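Local coordinates for putative uncharacterized protein (PDB 4GNX), which is probably the smallest subunit of replication protein A, the heterotrimer that binds single-stranded DNA, and is built on an OB fold, at residues D41-S53 against A70-F82. Numbering follows the deposited sequence.
Sequences DLGNVEIAMTPDS and AGSSFQANQIREF
Ala48 N gives its hydrogen to Phe74 O over 2.7 Å, and Ala76 N returns a bond of 2.9 Å to Ala48 O, so both backbone groups of Ala48 are used on strand 73-76. The two strands run parallel, their short axes inclined by 33°, which is the closure expected of an OB-fold barrel, where the third strand meets the last. On its other edge 44-48 pairs with strand 34-39, while 73-81 pairs with 60-68; this seam therefore joins the two ends of the curled sheet. It is short: toward Ser72 the strands part, and the link from Glu46 N to Ser72 O is weak.

Inside the barrel, Phe74 is the residue on which Val45 and Ile47 pack. Ile47 lies alongside it, pointing the same way, and lays CD1 over one face of the ring, 4.1 Å above its plane and displaced toward the rim. The other branch of Ile47, CG2, meets Phe74 CB and, at 4.0 Å, Ala76 CB. Val45 comes in obliquely; its CG1, turned anti to the backbone N (chi1 177°), reaches Phe74 CD1 at 3.9 Å. Val21 and Ile23 of strand 20-31 also pack on Phe74.

Past Ala76 the chain turns a corner at Asn77, which with Gln78 faces Thr64 in a classic beta bulge, and the strand runs on through 78-81. Met49 bridges the corner with its side chain: although its CB points away, bends at chi2 (54°) and chi3 bring the sulfur back against Ala76 CB and Ile79. There, beyond the last backbone bond of the seam, Met49 SD touches Ile79 CD1 at 3.6 Å, with Ser53 OG near the same methyl.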
loop_
_atom_site.group_PDB
_atom_site.type_symbol
_atom_site.label_atom_id
_atom_site.label_comp_id
_atom_site.label_asym_id
_atom_site.label_seq_id
_atom_site.Cartn_x
_atom_site.Cartn_y
_atom_site.Cartn_z
ATOM N N ASP A 41 7.948 -9.655 19.888
ATOM C CA ASP A 41 9.223 -10.321 20.004
ATOM C C ASP A 41 9.096 -11.833 20.154
ATOM O O ASP A 41 10.050 -12.566 19.898
ATOM C CB ASP A 41 9.867 -9.785 21.279
ATOM C CG ASP A 41 11.363 -9.727 21.195
ATOM O OD1 ASP A 41 12.020 -10.084 22.189
ATOM O OD2 ASP A 41 11.894 -9.327 20.143
ATOM N N LEU A 42 7.917 -12.279 20.584
ATOM C CA LEU A 42 7.649 -13.648 21.063
ATOM C C LEU A 42 8.179 -13.933 22.449
ATOM O O LEU A 42 8.006 -15.033 22.966
ATOM C CB LEU A 42 8.118 -14.724 20.096
ATOM C CG LEU A 42 7.201 -14.934 18.894
ATOM C CD1 LEU A 42 7.580 -16.226 18.188
ATOM C CD2 LEU A 42 5.731 -14.936 19.295
ATOM N N GLY A 43 8.801 -12.933 23.060
ATOM C CA GLY A 43 9.287 -13.057 24.427
ATOM C C GLY A 43 8.317 -12.550 25.472
ATOM O O GLY A 43 7.530 -11.666 25.213
ATOM N N ASN A 44 8.385 -13.125 26.665
ATOM C CA ASN A 44 7.461 -12.791 27.740
ATOM C C ASN A 44 8.087 -11.776 28.675
ATOM O O ASN A 44 9.308 -11.659 28.712
ATOM C CB ASN A 44 7.022 -14.056 28.476
ATOM C CG ASN A 44 6.027 -14.901 27.673
ATOM O OD1 ASN A 44 5.706 -16.010 28.063
ATOM N ND2 ASN A 44 5.536 -14.374 26.558
ATOM N N VAL A 45 7.250 -11.017 29.387
ATOM C CA VAL A 45 7.682 -9.861 30.188
ATOM C C VAL A 45 6.808 -9.768 31.436
ATOM O O VAL A 45 5.573 -9.855 31.343
ATOM C CB VAL A 45 7.561 -8.523 29.409
ATOM C CG1 VAL A 45 7.934 -7.340 30.288
ATOM C CG2 VAL A 45 8.464 -8.512 28.201
ATOM N N GLU A 46 7.448 -9.573 32.593
ATOM C CA GLU A 46 6.745 -9.494 33.872
ATOM C C GLU A 46 6.444 -8.026 34.162
ATOM O O GLU A 46 7.362 -7.210 34.224
ATOM C CB GLU A 46 7.635 -10.071 34.959
ATOM C CG GLU A 46 7.046 -11.228 35.750
ATOM C CD GLU A 46 8.074 -11.888 36.672
ATOM O OE1 GLU A 46 8.936 -11.174 37.234
ATOM O OE2 GLU A 46 8.028 -13.128 36.846
ATOM N N ILE A 47 5.168 -7.672 34.316
ATOM C CA ILE A 47 4.799 -6.274 34.598
ATOM C C ILE A 47 4.151 -6.120 35.978
ATOM O O ILE A 47 3.223 -6.845 36.324
ATOM C CB ILE A 47 3.835 -5.699 33.540
ATOM C CG1 ILE A 47 4.179 -6.209 32.132
ATOM C CG2 ILE A 47 3.808 -4.172 33.618
ATOM C CD1 ILE A 47 4.575 -5.131 31.146
ATOM N N ALA A 48 4.656 -5.178 36.764
ATOM C CA ALA A 48 4.111 -4.892 38.078
ATOM C C ALA A 48 3.050 -3.835 37.886
ATOM O O ALA A 48 3.329 -2.723 37.427
ATOM C CB ALA A 48 5.194 -4.420 39.038
ATOM N N MET A 49 1.827 -4.201 38.236
ATOM C CA MET A 49 0.654 -3.418 37.927
ATOM C C MET A 49 0.223 -2.497 39.078
ATOM O O MET A 49 0.359 -2.843 40.258
ATOM C CB MET A 49 -0.469 -4.388 37.550
ATOM C CG MET A 49 -1.410 -3.912 36.451
ATOM S SD MET A 49 -0.638 -3.390 34.902
ATOM C CE MET A 49 0.511 -4.746 34.661
ATOM N N THR A 50 -0.282 -1.320 38.706
ATOM C CA THR A 50 -0.969 -0.392 39.609
ATOM C C THR A 50 -2.162 -1.079 40.297
ATOM O O THR A 50 -2.828 -1.924 39.695
ATOM C CB THR A 50 -1.426 0.869 38.821
ATOM O OG1 THR A 50 -0.294 1.691 38.562
ATOM C CG2 THR A 50 -2.421 1.720 39.579
ATOM N N PRO A 51 -2.420 -0.734 41.569
ATOM C CA PRO A 51 -3.592 -1.211 42.304
ATOM C C PRO A 51 -4.901 -1.215 41.502
ATOM O O PRO A 51 -5.607 -2.224 41.470
ATOM C CB PRO A 51 -3.680 -0.234 43.474
ATOM C CG PRO A 51 -2.265 0.156 43.720
ATOM C CD PRO A 51 -1.479 -0.038 42.459
ATOM N N ASP A 52 -5.229 -0.099 40.867
ATOM C CA ASP A 52 -6.404 -0.074 40.001
ATOM C C ASP A 52 -6.045 -0.429 38.560
ATOM O O ASP A 52 -5.477 0.390 37.819
ATOM C CB ASP A 52 -7.161 1.260 40.088
ATOM C CG ASP A 52 -6.240 2.464 40.208
ATOM O OD1 ASP A 52 -5.397 2.697 39.310
ATOM O OD2 ASP A 52 -6.389 3.190 41.212
ATOM N N SER A 53 -6.352 -1.670 38.185
ATOM C CA SER A 53 -6.200 -2.146 36.811
ATOM C C SER A 53 -7.088 -3.369 36.596
ATOM O O SER A 53 -7.003 -4.334 37.355
ATOM C CB SER A 53 -4.739 -2.467 36.510
ATOM O OG SER A 53 -3.937 -1.301 36.629
ATOM N N ALA A 70 16.864 -5.504 37.177
ATOM C CA ALA A 70 17.206 -6.898 37.497
ATOM C C ALA A 70 17.350 -7.675 36.168
ATOM O O ALA A 70 18.339 -8.394 35.961
ATOM C CB ALA A 70 16.165 -7.531 38.416
ATOM N N GLY A 71 16.373 -7.488 35.273
ATOM C CA GLY A 71 16.402 -8.037 33.910
ATOM C C GLY A 71 15.311 -7.458 33.008
ATOM O O GLY A 71 15.512 -6.444 32.315
ATOM N N SER A 72 14.150 -8.115 33.033
ATOM C CA SER A 72 12.995 -7.733 32.216
ATOM C C SER A 72 11.691 -7.664 33.043
ATOM O O SER A 72 10.697 -8.358 32.755
ATOM C CB SER A 72 12.865 -8.683 31.016
ATOM O OG SER A 72 12.538 -9.992 31.428
ATOM N N SER A 73 11.731 -6.832 34.085
ATOM C CA SER A 73 10.599 -6.584 34.977
ATOM C C SER A 73 10.233 -5.137 34.717
ATOM O O SER A 73 10.865 -4.484 33.885
ATOM C CB SER A 73 10.984 -6.818 36.454
ATOM O OG SER A 73 9.891 -7.253 37.270
ATOM N N PHE A 74 9.240 -4.618 35.435
ATOM C CA PHE A 74 8.543 -3.451 34.932
ATOM C C PHE A 74 7.542 -2.756 35.831
ATOM O O PHE A 74 6.554 -3.373 36.207
ATOM C CB PHE A 74 7.727 -3.974 33.820
ATOM C CG PHE A 74 7.935 -3.256 32.592
ATOM C CD1 PHE A 74 8.733 -3.806 31.611
ATOM C CD2 PHE A 74 7.353 -2.021 32.418
ATOM C CE1 PHE A 74 8.935 -3.141 30.434
ATOM C CE2 PHE A 74 7.551 -1.337 31.246
ATOM C CZ PHE A 74 8.340 -1.902 30.247
ATOM N N GLN A 75 7.741 -1.471 36.118
ATOM C CA GLN A 75 6.798 -0.756 36.977
ATOM C C GLN A 75 5.821 0.000 36.084
ATOM O O GLN A 75 6.183 1.030 35.533
ATOM C CB GLN A 75 7.518 0.159 38.008
ATOM C CG GLN A 75 6.628 0.828 39.073
ATOM C CD GLN A 75 7.309 1.101 40.439
ATOM O OE1 GLN A 75 8.546 1.155 40.554
ATOM N NE2 GLN A 75 6.486 1.281 41.491
ATOM N N ALA A 76 4.597 -0.522 35.940
ATOM C CA ALA A 76 3.569 0.127 35.122
ATOM C C ALA A 76 3.230 1.517 35.633
ATOM O O ALA A 76 2.953 1.686 36.809
ATOM C CB ALA A 76 2.302 -0.730 35.034
ATOM N N ASN A 77 3.262 2.500 34.734
ATOM C CA ASN A 77 2.775 3.845 35.017
ATOM C C ASN A 77 1.319 3.914 34.544
ATOM O O ASN A 77 0.407 4.129 35.344
ATOM C CB ASN A 77 3.669 4.924 34.362
ATOM C CG ASN A 77 5.061 5.072 35.041
ATOM O OD1 ASN A 77 5.226 4.852 36.254
ATOM N ND2 ASN A 77 6.063 5.482 34.258
ATOM N N GLN A 78 1.103 3.678 33.247
ATOM C CA GLN A 78 -0.236 3.705 32.645
ATOM C C GLN A 78 -0.501 2.486 31.804
ATOM O O GLN A 78 0.407 1.761 31.450
ATOM C CB GLN A 78 -0.469 4.963 31.805
ATOM C CG GLN A 78 -1.025 6.140 32.599
ATOM C CD GLN A 78 -2.478 5.965 33.097
ATOM O OE1 GLN A 78 -3.253 6.941 33.150
ATOM N NE2 GLN A 78 -2.849 4.730 33.487
ATOM N N ILE A 79 -1.760 2.241 31.490
ATOM C CA ILE A 79 -2.106 1.046 30.732
ATOM C C ILE A 79 -3.311 1.295 29.792
ATOM O O ILE A 79 -4.316 1.891 30.199
ATOM C CB ILE A 79 -2.357 -0.179 31.666
ATOM C CG1 ILE A 79 -1.152 -0.495 32.594
ATOM C CG2 ILE A 79 -2.705 -1.399 30.837
ATOM C CD1 ILE A 79 -1.231 0.039 34.029
ATOM N N ARG A 80 -3.185 0.813 28.551
ATOM C CA ARG A 80 -4.178 0.959 27.483
ATOM C C ARG A 80 -4.781 -0.381 26.982
ATOM O O ARG A 80 -4.047 -1.292 26.636
ATOM C CB ARG A 80 -3.501 1.659 26.308
ATOM C CG ARG A 80 -4.232 2.874 25.771
ATOM C CD ARG A 80 -5.737 2.644 25.560
ATOM N NE ARG A 80 -6.484 2.433 26.820
ATOM C CZ ARG A 80 -7.780 2.697 27.028
ATOM N NH1 ARG A 80 -8.555 3.222 26.077
ATOM N NH2 ARG A 80 -8.297 2.444 28.224
ATOM N N GLU A 81 -6.103 -0.492 26.901
ATOM C CA GLU A 81 -6.758 -1.703 26.383
ATOM C C GLU A 81 -6.801 -1.768 24.839
ATOM O O GLU A 81 -6.576 -0.752 24.192
ATOM C CB GLU A 81 -8.180 -1.755 26.936
ATOM C CG GLU A 81 -8.682 -3.150 27.266
ATOM C CD GLU A 81 -8.875 -3.976 26.018
ATOM O OE1 GLU A 81 -9.800 -3.656 25.233
ATOM O OE2 GLU A 81 -8.082 -4.922 25.808
ATOM N N PHE A 82 -7.076 -2.950 24.256
ATOM C CA PHE A 82 -7.425 -3.093 22.801
ATOM C C PHE A 82 -8.493 -4.126 22.424
ATOM O O PHE A 82 -9.678 -3.872 22.568
ATOM C CB PHE A 82 -6.220 -3.427 21.963
ATOM C CG PHE A 82 -4.993 -2.750 22.398
ATOM C CD1 PHE A 82 -3.850 -3.459 22.585
ATOM C CD2 PHE A 82 -4.974 -1.394 22.590
ATOM C CE1 PHE A 82 -2.690 -2.838 22.960
ATOM C CE2 PHE A 82 -3.823 -0.752 22.979
ATOM C CZ PHE A 82 -2.676 -1.483 23.167
#